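Local coordinates for flavin prenyltransferase UbiX (Methanocaldococcus jannaschii, PDB 6M8V), which probably attaches a dimethylallyl group to the flavin ring of FMN, making the prenylated FMN cofactor used by UbiD-type decarboxylases, at residues 113-118 and 138-143. Residues are numbered along the deposited sequence; the frame is centred on the assembly and turned at random.
Sequences RKLIIM and LGAIVM
Ile117 holds CG1 between its backbone N and carbonyl carbon, the crowded position (chi1 60°), whereas Val142 sets CG2 beside its own N (chi1 175°); the two side chains lie side by side, Ile117 CD1 3.8 Å from Val142 CG2. On the other face, the Ile141 side chain crosses that of Lys114 obliquely, CD1 3.8 Å from Lys114 CG, while the bend at chi3 of Lys114 leads NZ to the carbonyl of Ile170. The bond pattern shows parallel pairing: Ile141 N gives its hydrogen to Leu115 O (2.8 Å, nearly along the C=O axis) and Ile141 O takes that of Ile117 N (3.1 Å, in the carbonyl plane), the residues before and after its register partner Ile116. Met143 N reaches Ile117 O at 2.7 Å, though less straight (150° at the hydrogen). Met118 CA lies 3.1 Å from Met143 O in a CA-H...O contact, and Met118 CB and, its chain bent at chi3, CE (3.3 Å) close on that oxygen. At the other end a water accepts from Leu115 N and donates to Gly139 O (2.7 Å), beside the Schellman motif closing helix 126-137. The segments lie on neighbouring strands of a beta-alpha-beta crossover through that helix, which packs on the Ile117 and Val142 face; strand 141-142 is outermost in this chain's sheet. Val142 makes backbone hydrogen bonds to a second subunit, whose Met122 packs on Met118 and Met143. In this mostly buried, largely apolar setting, where Met143 touches Arg166, predicted to bind dimethylallyl phosphate, the backbone supplies directional polar links and the side chains dispersion contacts.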
loop_
_atom_site.group_PDB
_atom_site.type_symbol
_atom_site.label_atom_id
_atom_site.label_comp_id
_atom_site.label_asym_id
_atom_site.label_seq_id
_atom_site.Cartn_x
_atom_site.Cartn_y
_atom_site.Cartn_z
ATOM N N ARG A 113 -8.479 -18.801 -18.196
ATOM C CA ARG A 113 -9.086 -20.109 -18.012
ATOM C C ARG A 113 -9.121 -20.452 -16.528
ATOM O O ARG A 113 -8.336 -19.937 -15.730
ATOM C CB ARG A 113 -8.319 -21.174 -18.804
ATOM C CG ARG A 113 -8.278 -20.879 -20.304
ATOM C CD ARG A 113 -7.203 -21.664 -21.037
ATOM N NE ARG A 113 -7.035 -21.197 -22.415
ATOM C CZ ARG A 113 -6.085 -21.628 -23.244
ATOM N NH1 ARG A 113 -5.211 -22.541 -22.844
ATOM N NH2 ARG A 113 -6.006 -21.145 -24.478
ATOM N N LYS A 114 -10.052 -21.327 -16.163
ATOM C CA LYS A 114 -10.288 -21.621 -14.756
ATOM C C LYS A 114 -9.081 -22.319 -14.130
ATOM O O LYS A 114 -8.569 -23.306 -14.666
ATOM C CB LYS A 114 -11.537 -22.484 -14.610
ATOM C CG LYS A 114 -11.821 -22.939 -13.193
ATOM C CD LYS A 114 -13.170 -23.630 -13.100
ATOM C CE LYS A 114 -14.312 -22.652 -13.329
ATOM N NZ LYS A 114 -15.631 -23.348 -13.266
ATOM N N LEU A 115 -8.635 -21.809 -12.983
ATOM C CA LEU A 115 -7.493 -22.357 -12.265
ATOM C C LEU A 115 -7.912 -22.661 -10.835
ATOM O O LEU A 115 -8.318 -21.754 -10.094
ATOM C CB LEU A 115 -6.310 -21.380 -12.289
ATOM C CG LEU A 115 -5.073 -21.701 -11.438
ATOM C CD1 LEU A 115 -4.474 -23.045 -11.829
ATOM C CD2 LEU A 115 -4.024 -20.584 -11.559
ATOM N N ILE A 116 -7.810 -23.930 -10.451
ATOM C CA ILE A 116 -8.109 -24.400 -9.103
ATOM C C ILE A 116 -6.818 -24.901 -8.478
ATOM O O ILE A 116 -6.125 -25.735 -9.069
ATOM C CB ILE A 116 -9.157 -25.526 -9.116
ATOM C CG1 ILE A 116 -10.446 -25.070 -9.806
ATOM C CG2 ILE A 116 -9.409 -26.031 -7.694
ATOM C CD1 ILE A 116 -11.450 -26.199 -10.026
ATOM N N ILE A 117 -6.504 -24.412 -7.282
ATOM C CA ILE A 117 -5.335 -24.872 -6.540
ATOM C C ILE A 117 -5.793 -25.330 -5.167
ATOM O O ILE A 117 -6.677 -24.717 -4.561
ATOM C CB ILE A 117 -4.249 -23.781 -6.423
ATOM C CG1 ILE A 117 -4.789 -22.556 -5.693
ATOM C CG2 ILE A 117 -3.751 -23.378 -7.802
ATOM C CD1 ILE A 117 -3.707 -21.592 -5.238
ATOM N N MET A 118 -5.186 -26.409 -4.674
ATOM C CA MET A 118 -5.554 -27.023 -3.396
ATOM C C MET A 118 -4.323 -27.116 -2.506
ATOM O O MET A 118 -3.739 -28.196 -2.338
ATOM C CB MET A 118 -6.177 -28.400 -3.627
ATOM C CG MET A 118 -7.188 -28.386 -4.759
ATOM S SD MET A 118 -8.263 -29.823 -4.800
ATOM C CE MET A 118 -9.137 -29.672 -3.243
ATOM N N LEU A 138 -6.583 -12.683 -8.337
ATOM C CA LEU A 138 -6.487 -12.763 -9.789
ATOM C C LEU A 138 -7.545 -13.661 -10.403
ATOM O O LEU A 138 -7.579 -13.798 -11.629
ATOM C CB LEU A 138 -5.100 -13.264 -10.205
ATOM C CG LEU A 138 -3.947 -12.335 -9.822
ATOM C CD1 LEU A 138 -2.672 -12.780 -10.499
ATOM C CD2 LEU A 138 -4.275 -10.885 -10.159
ATOM N N GLY A 139 -8.398 -14.286 -9.588
ATOM C CA GLY A 139 -9.483 -15.110 -10.084
ATOM C C GLY A 139 -9.267 -16.601 -9.940
ATOM O O GLY A 139 -10.163 -17.371 -10.302
ATOM N N ALA A 140 -8.112 -17.040 -9.445
ATOM C CA ALA A 140 -7.934 -18.450 -9.141
ATOM C C ALA A 140 -8.843 -18.851 -7.984
ATOM O O ALA A 140 -9.158 -18.044 -7.111
ATOM C CB ALA A 140 -6.474 -18.747 -8.796
ATOM N N ILE A 141 -9.270 -20.109 -7.993
ATOM C CA ILE A 141 -10.097 -20.667 -6.931
ATOM C C ILE A 141 -9.173 -21.378 -5.950
ATOM O O ILE A 141 -8.644 -22.454 -6.245
ATOM C CB ILE A 141 -11.173 -21.611 -7.490
ATOM C CG1 ILE A 141 -12.155 -20.837 -8.378
ATOM C CG2 ILE A 141 -11.934 -22.285 -6.358
ATOM C CD1 ILE A 141 -12.057 -21.163 -9.849
ATOM N N VAL A 142 -8.969 -20.779 -4.785
ATOM C CA VAL A 142 -8.023 -21.292 -3.803
ATOM C C VAL A 142 -8.790 -22.209 -2.862
ATOM O O VAL A 142 -9.658 -21.762 -2.106
ATOM C CB VAL A 142 -7.325 -20.157 -3.044
ATOM C CG1 VAL A 142 -6.433 -20.730 -1.958
ATOM C CG2 VAL A 142 -6.513 -19.296 -4.014
ATOM N N MET A 143 -8.454 -23.495 -2.893
ATOM C CA MET A 143 -9.304 -24.534 -2.323
ATOM C C MET A 143 -8.467 -25.575 -1.584
ATOM O O MET A 143 -8.365 -26.723 -2.017
ATOM C CB MET A 143 -10.121 -25.190 -3.438
ATOM C CG MET A 143 -11.398 -25.815 -2.986
ATOM S SD MET A 143 -12.273 -26.474 -4.405
ATOM C CE MET A 143 -13.803 -26.960 -3.618
HETATM O O HOH W 1 -10.047 -19.243 -12.254
#